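Local coordinates for protein tRNA-5-methyluridine(54) 2-sulfurtransferase (Pyrococcus horikoshii, PDB 3VRH) that catalyses the ATP-dependent 2-thiolation of 5-methyluridine at position 54 in the T loop of tRNAs, making them more heat-stable in thermophiles, at residues Y93-C98 / L105-I110; I50-S55 / A61-V66; R136-K141 / I296-S301. All coordinates share one frame; numbering follows the deposited sequence.

Interaction 1 of 3, residues Y93-C98 / L105-I110; sequences YAKKQC and LHIVRI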
# COMPACT_ATOMS: atom_id res chain seq x y z
N TYR A 93 -18.22 26.65 -15.36
CA TYR A 93 -18.33 25.24 -15.72
C TYR A 93 -19.41 24.52 -14.87
O TYR A 93 -20.22 23.75 -15.37
CB TYR A 93 -16.96 24.53 -15.64
CG TYR A 93 -16.19 24.66 -16.93
CD1 TYR A 93 -15.44 25.79 -17.19
CD2 TYR A 93 -16.27 23.69 -17.92
CE1 TYR A 93 -14.77 25.94 -18.40
CE2 TYR A 93 -15.60 23.82 -19.12
CZ TYR A 93 -14.85 24.95 -19.36
OH TYR A 93 -14.18 25.11 -20.56
N ALA A 94 -19.41 24.81 -13.58
CA ALA A 94 -20.41 24.23 -12.69
C ALA A 94 -21.82 24.70 -13.09
O ALA A 94 -22.74 23.89 -13.18
CB ALA A 94 -20.10 24.58 -11.24
N LYS A 95 -21.98 26.00 -13.36
CA LYS A 95 -23.29 26.52 -13.81
C LYS A 95 -23.80 25.86 -15.08
O LYS A 95 -24.94 25.39 -15.14
CB LYS A 95 -23.25 28.04 -13.96
CG LYS A 95 -23.33 28.74 -12.61
CD LYS A 95 -22.67 30.11 -12.60
CE LYS A 95 -23.27 31.05 -13.61
NZ LYS A 95 -22.56 32.36 -13.53
N LYS A 96 -22.94 25.79 -16.09
CA LYS A 96 -23.31 25.13 -17.33
C LYS A 96 -23.71 23.66 -17.11
O LYS A 96 -24.72 23.20 -17.63
CB LYS A 96 -22.19 25.25 -18.36
CG LYS A 96 -22.56 24.66 -19.70
CD LYS A 96 -21.55 25.01 -20.80
CE LYS A 96 -22.17 24.83 -22.20
NZ LYS A 96 -21.22 25.20 -23.29
N GLN A 97 -22.93 22.94 -16.31
CA GLN A 97 -23.28 21.57 -15.95
C GLN A 97 -24.67 21.45 -15.32
O GLN A 97 -25.46 20.60 -15.71
CB GLN A 97 -22.24 20.98 -15.00
CG GLN A 97 -20.88 20.70 -15.65
CD GLN A 97 -19.76 20.56 -14.65
OE1 GLN A 97 -19.99 20.57 -13.43
NE2 GLN A 97 -18.53 20.42 -15.16
N CYS A 98 -24.96 22.27 -14.32
CA CYS A 98 -26.25 22.19 -13.64
C CYS A 98 -27.43 22.59 -14.55
O CYS A 98 -28.54 22.07 -14.42
CB CYS A 98 -26.23 22.97 -12.33
SG CYS A 98 -25.03 22.27 -11.09
N LEU A 105 -28.82 25.13 -8.58
CA LEU A 105 -27.43 25.27 -8.15
C LEU A 105 -27.29 26.41 -7.16
O LEU A 105 -27.65 27.56 -7.45
CB LEU A 105 -26.50 25.48 -9.34
CG LEU A 105 -25.07 25.92 -9.00
CD1 LEU A 105 -24.34 24.85 -8.16
CD2 LEU A 105 -24.33 26.18 -10.30
N HIS A 106 -26.79 26.08 -5.98
CA HIS A 106 -26.52 27.08 -4.96
C HIS A 106 -25.05 27.40 -5.00
O HIS A 106 -24.22 26.51 -5.24
CB HIS A 106 -26.88 26.54 -3.59
CG HIS A 106 -28.24 25.91 -3.53
ND1 HIS A 106 -29.40 26.66 -3.41
CD2 HIS A 106 -28.64 24.62 -3.59
CE1 HIS A 106 -30.44 25.85 -3.39
NE2 HIS A 106 -30.01 24.61 -3.49
N ILE A 107 -24.71 28.66 -4.77
CA ILE A 107 -23.31 29.04 -4.77
C ILE A 107 -22.88 29.73 -3.49
O ILE A 107 -23.54 30.67 -3.02
CB ILE A 107 -22.97 29.95 -5.96
CG1 ILE A 107 -23.43 29.30 -7.27
CG2 ILE A 107 -21.46 30.26 -5.99
CD1 ILE A 107 -23.49 30.25 -8.45
N VAL A 108 -21.77 29.24 -2.93
CA VAL A 108 -21.07 29.89 -1.83
C VAL A 108 -19.69 30.35 -2.28
O VAL A 108 -18.86 29.54 -2.73
CB VAL A 108 -20.90 28.93 -0.63
CG1 VAL A 108 -20.10 29.60 0.49
CG2 VAL A 108 -22.25 28.48 -0.12
N ARG A 109 -19.45 31.64 -2.17
CA ARG A 109 -18.17 32.21 -2.54
C ARG A 109 -17.34 32.41 -1.27
O ARG A 109 -17.65 33.25 -0.43
CB ARG A 109 -18.36 33.53 -3.27
CG ARG A 109 -19.26 33.42 -4.49
CD ARG A 109 -18.59 34.03 -5.70
NE ARG A 109 -19.38 33.90 -6.92
CZ ARG A 109 -19.79 34.94 -7.65
NH1 ARG A 109 -19.49 36.18 -7.28
NH2 ARG A 109 -20.51 34.75 -8.76
N ILE A 110 -16.29 31.61 -1.12
CA ILE A 110 -15.47 31.63 0.09
C ILE A 110 -14.91 33.02 0.36
O ILE A 110 -14.92 33.48 1.50
CB ILE A 110 -14.35 30.60 -0.02
CG1 ILE A 110 -14.91 29.20 0.31
CG2 ILE A 110 -13.21 30.95 0.89
CD1 ILE A 110 -13.89 28.07 0.11
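Leu105 reaches from the start of its strand toward Lys95 and Cys98 of helix 87-101, inside the beta-alpha-beta unit made of strand 73-80, helix 87-101 and strand 105-109. Strand 105-109 is an edge strand, within this chain, of the central sheet of the PP-loop domain. The chain turns back after the helix, so the short segments run nearly antiparallel, at 165°, with their axes 9.6 Å apart at closest approach. Leu105 has the largest share of the contact. Its CG stands anti to the backbone N (chi1 168°), and from there the two methyls part company. CD2 lies against the start of the Lys95 chain, 3.6 Å from Lys95 CG, where the two side chains cross at about a right angle. The same methyl comes 4.0 Å from the backbone Ala94 O. CD1 sits 4.0 Å from the sulfur SG of Cys98, while nearer the backbones the two stems meet, Leu105 CB to Cys98 CB at 3.9 Å. His106 and Val108 point to the other face of the sheet, Val108 onto Ile138. Between them Ile107 returns to the helix side but is farther along, and touches it lightly: its CD1 lies 4.2 Å from Lys95 CD, on the aliphatic part of the lysine. The chain of Lys95 bends at chi3 and ends in a salt bridge with Glu92. At Arg109, the N-cap of the next helix, a second positive group approaches. The like charges are probably offset by the carboxylates that pair with them, Glu92 with Lys95, Glu91 and Glu112 with Arg109. Their charged ends are not in contact, Arg109 NH2 stopping 5.7 Å from Lys95 NZ.

Interaction 2 of 3, residues I50-S55 / A61-V66; sequences ILVAVS and AVTAYV. With BCN (bicine), chain D.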
# COMPACT_ATOMS: atom_id res chain seq x y z
N ILE A 50 -31.20 15.30 -1.73
CA ILE A 50 -29.77 15.06 -1.84
C ILE A 50 -29.02 16.28 -2.36
O ILE A 50 -29.45 16.93 -3.31
CB ILE A 50 -29.50 13.87 -2.75
CG1 ILE A 50 -30.35 12.68 -2.28
CG2 ILE A 50 -28.01 13.54 -2.76
CD1 ILE A 50 -30.74 11.70 -3.39
N LEU A 51 -27.89 16.58 -1.73
CA LEU A 51 -27.05 17.68 -2.15
C LEU A 51 -25.79 17.14 -2.82
O LEU A 51 -25.12 16.27 -2.27
CB LEU A 51 -26.67 18.54 -0.95
CG LEU A 51 -25.77 19.72 -1.29
CD1 LEU A 51 -26.55 20.76 -2.07
CD2 LEU A 51 -25.10 20.33 -0.06
N VAL A 52 -25.46 17.64 -4.02
CA VAL A 52 -24.20 17.25 -4.68
C VAL A 52 -23.29 18.47 -4.78
O VAL A 52 -23.68 19.52 -5.31
CB VAL A 52 -24.42 16.65 -6.09
CG1 VAL A 52 -23.08 16.26 -6.72
CG2 VAL A 52 -25.34 15.45 -6.02
N ALA A 53 -22.09 18.34 -4.23
CA ALA A 53 -21.12 19.44 -4.23
C ALA A 53 -20.44 19.43 -5.57
O ALA A 53 -19.68 18.52 -5.86
CB ALA A 53 -20.08 19.24 -3.12
N VAL A 54 -20.72 20.43 -6.39
CA VAL A 54 -20.20 20.41 -7.75
C VAL A 54 -19.04 21.41 -7.92
O VAL A 54 -19.21 22.62 -7.84
CB VAL A 54 -21.33 20.59 -8.79
CG1 VAL A 54 -22.39 19.52 -8.59
CG2 VAL A 54 -21.99 21.93 -8.65
N SER A 55 -17.84 20.87 -8.14
CA SER A 55 -16.63 21.69 -8.26
C SER A 55 -16.46 22.24 -9.67
O SER A 55 -15.64 23.12 -9.90
CB SER A 55 -15.41 20.82 -7.96
OG SER A 55 -15.36 19.76 -8.92
N ALA A 61 -19.77 16.34 -11.45
CA ALA A 61 -20.71 16.61 -12.54
C ALA A 61 -21.47 15.36 -12.96
O ALA A 61 -22.68 15.40 -13.15
CB ALA A 61 -19.99 17.21 -13.74
N VAL A 62 -20.74 14.27 -13.15
CA VAL A 62 -21.34 13.01 -13.58
C VAL A 62 -22.22 12.48 -12.45
O VAL A 62 -23.28 11.88 -12.68
CB VAL A 62 -20.23 11.99 -14.00
CG1 VAL A 62 -20.76 10.55 -14.04
CG2 VAL A 62 -19.64 12.38 -15.36
N THR A 63 -21.79 12.71 -11.21
CA THR A 63 -22.54 12.25 -10.05
C THR A 63 -23.92 12.90 -10.10
O THR A 63 -24.94 12.21 -10.08
CB THR A 63 -21.86 12.60 -8.72
OG1 THR A 63 -20.61 11.92 -8.62
CG2 THR A 63 -22.73 12.19 -7.54
N ALA A 64 -23.96 14.23 -10.18
CA ALA A 64 -25.24 14.94 -10.18
C ALA A 64 -26.05 14.58 -11.40
O ALA A 64 -27.27 14.46 -11.33
CB ALA A 64 -25.02 16.44 -10.11
N TYR A 65 -25.37 14.41 -12.52
CA TYR A 65 -26.03 14.05 -13.76
C TYR A 65 -26.76 12.72 -13.63
O TYR A 65 -27.93 12.62 -14.02
CB TYR A 65 -25.03 14.00 -14.93
CG TYR A 65 -25.71 13.82 -16.29
CD1 TYR A 65 -26.18 12.57 -16.69
CD2 TYR A 65 -25.87 14.89 -17.16
CE1 TYR A 65 -26.79 12.38 -17.90
CE2 TYR A 65 -26.51 14.71 -18.40
CZ TYR A 65 -26.96 13.45 -18.76
OH TYR A 65 -27.58 13.25 -19.97
N VAL A 66 -26.08 11.70 -13.12
CA VAL A 66 -26.66 10.37 -13.05
C VAL A 66 -27.72 10.23 -11.96
O VAL A 66 -28.75 9.60 -12.19
CB VAL A 66 -25.58 9.26 -12.90
CG1 VAL A 66 -26.23 7.88 -12.77
CG2 VAL A 66 -24.66 9.25 -14.11
N1 BCN D . -15.58 15.57 -5.93
C1 BCN D . -15.00 14.26 -6.42
C2 BCN D . -13.56 14.06 -6.11
O21 BCN D . -13.10 14.65 -5.10
O22 BCN D . -12.84 13.36 -6.85
C3 BCN D . -15.44 16.64 -6.96
C4 BCN D . -15.17 16.23 -8.42
O4 BCN D . -15.59 16.88 -9.35
C5 BCN D . -17.00 15.39 -5.62
C6 BCN D . -17.60 16.52 -4.89
O6 BCN D . -18.63 16.39 -4.32
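Val52 and Ala64 meet where helix 58-69 packs on strand 49-53 in the beta-alpha-beta unit completed by strand 73-80, part of the PP-loop fold. The valine sets both methyls against Ala64. CG1, anti to the backbone N (chi1 -179°), is directed at the methyl of Ala64, 3.9 Å from Ala64 CB, and also lies 4.2 Å from Thr63 CG2; CG2, anti to the carbonyl carbon, comes 4.2 Å from Ala64 CA. Thr63 thus offers its methyl to the strand, while its hydroxyl turns back to the carbonyl of Asp59 in the preceding turn of helix. Val54 approaches the same alanine from two residues on, Val54 CG1 to Ala64 CB at 4.3 Å; both valines thus converge on one small side chain, consistent with the close approach of helix and strand. Ala53, between them, faces the opposite side of the strand. Its carbonyl O accepts a 2.8 Å hydrogen bond from O6 of the bound bicine, and Ser55 OG holds bicine O4 at 2.9 Å while also bonded to Gly57 N. Ser55 opens the SGGxDS PP-loop motif, whose final Ser60 also bonds to the bicine, and Ala53 is an ATP-binding residue. The unit is wedged among its neighbours: strand 73-80 lies beside strand 49-53, Cys76 touches both Val54 and Ala64, helix 87-101 flanks Ala61 and Ala64, and helix 201-211 packs on Val62 and Tyr65.

Interaction 3 of 3, residues R136-K141 / I296-S301; sequences RYIMNK and INFKVS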
# COMPACT_ATOMS: atom_id res chain seq x y z
N ARG A 136 -15.11 21.03 3.08
CA ARG A 136 -15.85 19.96 3.74
C ARG A 136 -16.80 20.55 4.77
O ARG A 136 -17.92 20.08 4.93
CB ARG A 136 -14.91 18.93 4.40
CG ARG A 136 -14.51 17.74 3.47
CD ARG A 136 -13.63 16.67 4.14
NE ARG A 136 -12.36 17.22 4.64
CZ ARG A 136 -11.28 17.43 3.90
NH1 ARG A 136 -11.30 17.14 2.60
NH2 ARG A 136 -10.18 17.94 4.43
N TYR A 137 -16.34 21.58 5.46
CA TYR A 137 -17.14 22.21 6.49
C TYR A 137 -18.36 22.88 5.88
O TYR A 137 -19.48 22.72 6.36
CB TYR A 137 -16.33 23.26 7.26
CG TYR A 137 -17.16 24.03 8.28
CD1 TYR A 137 -17.78 25.22 7.94
CD2 TYR A 137 -17.33 23.56 9.58
CE1 TYR A 137 -18.54 25.92 8.85
CE2 TYR A 137 -18.07 24.26 10.50
CZ TYR A 137 -18.69 25.44 10.13
OH TYR A 137 -19.44 26.15 11.03
N ILE A 138 -18.12 23.64 4.81
CA ILE A 138 -19.20 24.38 4.16
C ILE A 138 -20.23 23.44 3.56
O ILE A 138 -21.43 23.70 3.65
CB ILE A 138 -18.66 25.34 3.09
CG1 ILE A 138 -17.84 26.45 3.73
CG2 ILE A 138 -19.82 25.94 2.27
CD1 ILE A 138 -17.23 27.45 2.74
N MET A 139 -19.76 22.35 2.95
CA MET A 139 -20.66 21.37 2.35
C MET A 139 -21.59 20.84 3.42
O MET A 139 -22.80 20.74 3.22
CB MET A 139 -19.91 20.17 1.75
CG MET A 139 -19.19 20.43 0.44
SD MET A 139 -18.04 19.06 0.15
CE MET A 139 -19.17 17.68 0.22
N ASN A 140 -21.01 20.48 4.56
CA ASN A 140 -21.79 19.90 5.62
C ASN A 140 -22.73 20.90 6.29
O ASN A 140 -23.88 20.59 6.50
CB ASN A 140 -20.91 19.20 6.66
CG ASN A 140 -21.74 18.56 7.76
OD1 ASN A 140 -22.39 17.54 7.56
ND2 ASN A 140 -21.70 19.16 8.93
N LYS A 141 -22.24 22.09 6.62
CA LYS A 141 -23.11 23.07 7.27
C LYS A 141 -24.22 23.58 6.35
O LYS A 141 -25.31 23.91 6.82
CB LYS A 141 -22.32 24.24 7.86
CG LYS A 141 -23.19 25.13 8.77
CD LYS A 141 -22.38 26.04 9.67
CE LYS A 141 -23.24 26.53 10.84
NZ LYS A 141 -24.61 26.94 10.37
N ILE A 296 -21.98 30.96 10.71
CA ILE A 296 -22.43 31.29 9.37
C ILE A 296 -23.73 30.58 9.08
O ILE A 296 -23.85 29.36 9.26
CB ILE A 296 -21.40 30.93 8.30
CG1 ILE A 296 -20.07 31.62 8.59
CG2 ILE A 296 -21.91 31.32 6.93
CD1 ILE A 296 -18.93 31.07 7.81
N ASN A 297 -24.72 31.35 8.65
CA ASN A 297 -26.04 30.80 8.35
C ASN A 297 -26.15 30.52 6.87
O ASN A 297 -26.19 31.45 6.07
CB ASN A 297 -27.11 31.80 8.78
CG ASN A 297 -28.49 31.19 8.82
OD1 ASN A 297 -28.71 30.08 8.35
ND2 ASN A 297 -29.44 31.92 9.41
N PHE A 298 -26.17 29.24 6.49
CA PHE A 298 -26.22 28.88 5.07
C PHE A 298 -27.62 28.64 4.54
O PHE A 298 -27.79 28.27 3.37
CB PHE A 298 -25.33 27.68 4.76
CG PHE A 298 -23.87 27.98 4.82
CD1 PHE A 298 -23.26 28.71 3.81
CD2 PHE A 298 -23.10 27.55 5.88
CE1 PHE A 298 -21.93 28.99 3.86
CE2 PHE A 298 -21.75 27.82 5.93
CZ PHE A 298 -21.16 28.55 4.93
N LYS A 299 -28.61 28.85 5.40
CA LYS A 299 -30.01 28.74 5.01
C LYS A 299 -30.34 29.65 3.81
O LYS A 299 -29.98 30.83 3.77
CB LYS A 299 -30.91 29.10 6.20
CG LYS A 299 -32.39 29.07 5.86
CD LYS A 299 -32.88 27.67 5.52
CE LYS A 299 -34.38 27.66 5.31
NZ LYS A 299 -34.77 28.24 3.99
N VAL A 300 -31.01 29.07 2.81
CA VAL A 300 -31.41 29.84 1.64
C VAL A 300 -32.88 29.56 1.30
O VAL A 300 -33.39 28.46 1.53
CB VAL A 300 -30.52 29.54 0.40
CG1 VAL A 300 -29.07 29.96 0.65
CG2 VAL A 300 -30.59 28.08 0.00
N SER A 301 -33.54 30.56 0.74
CA SER A 301 -34.93 30.39 0.32
C SER A 301 -35.05 30.25 -1.18
O SER A 301 -36.12 29.92 -1.69
CB SER A 301 -35.81 31.54 0.82
OG SER A 301 -35.17 32.79 0.63
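Phe298 lays its ring beside Lys141 and Ile138, joining the segment that follows helix 285-290, near the C-terminus, to helix 127-145 of the PP-loop domain. Lys141 meets the ring at its edge and in its plane, Lys141 CG lying 3.8 Å from Phe298 CD2. Ile138 comes in obliquely at the far end, its CG2 4.0 Å from Phe298 CZ. One face of the ring is taken by a residue of its own segment, Ile296, whose CG2 sits 3.5 Å above the plane and offset toward the rim. The lysine then runs on past the phenylalanine, its CG anti to the backbone N (chi1 -169°) and the chain extended until it bends at chi4. That bend brings the ammonium to a cluster of acceptors, with salt bridges to Asp145 and Glu295, so its charge is probably balanced. Asp145 also accepts from Phe298 N, which ties the segment to the helix a second time. The side chain of Cys275, a ligand of the zinc ion, lies close to that of Lys141. Asn297 OD1 accepts from Lys299 N in an Asx turn. Across the contact, Lys141 NZ donates to Ile296 O at 2.8 Å, nearly in line with the C=O bond (161°).

Overall arrangement
Interactions 1 and 2 are successive helix-on-strand contacts on parallel strands of one mixed sheet and they touch: Val54 CG2 lies 3.8 Å from Leu105 CD1, so the two share an apolar layer. Interaction 2 is fully buried and runs into the ligand pocket; interaction 1, at the edge strand, is partly exposed and fringed by salt-bridged lysine and arginine. Interaction 3 lies on the other face of the sheet and joins residues 155 positions apart, with a charged hydrogen bond from a buried lysine as well as packing. It meets interaction 1 at Val108, which touches both Phe298 and Ile138, and interaction 2 through Met139 CE, 3.8 Å from Ala53 CB.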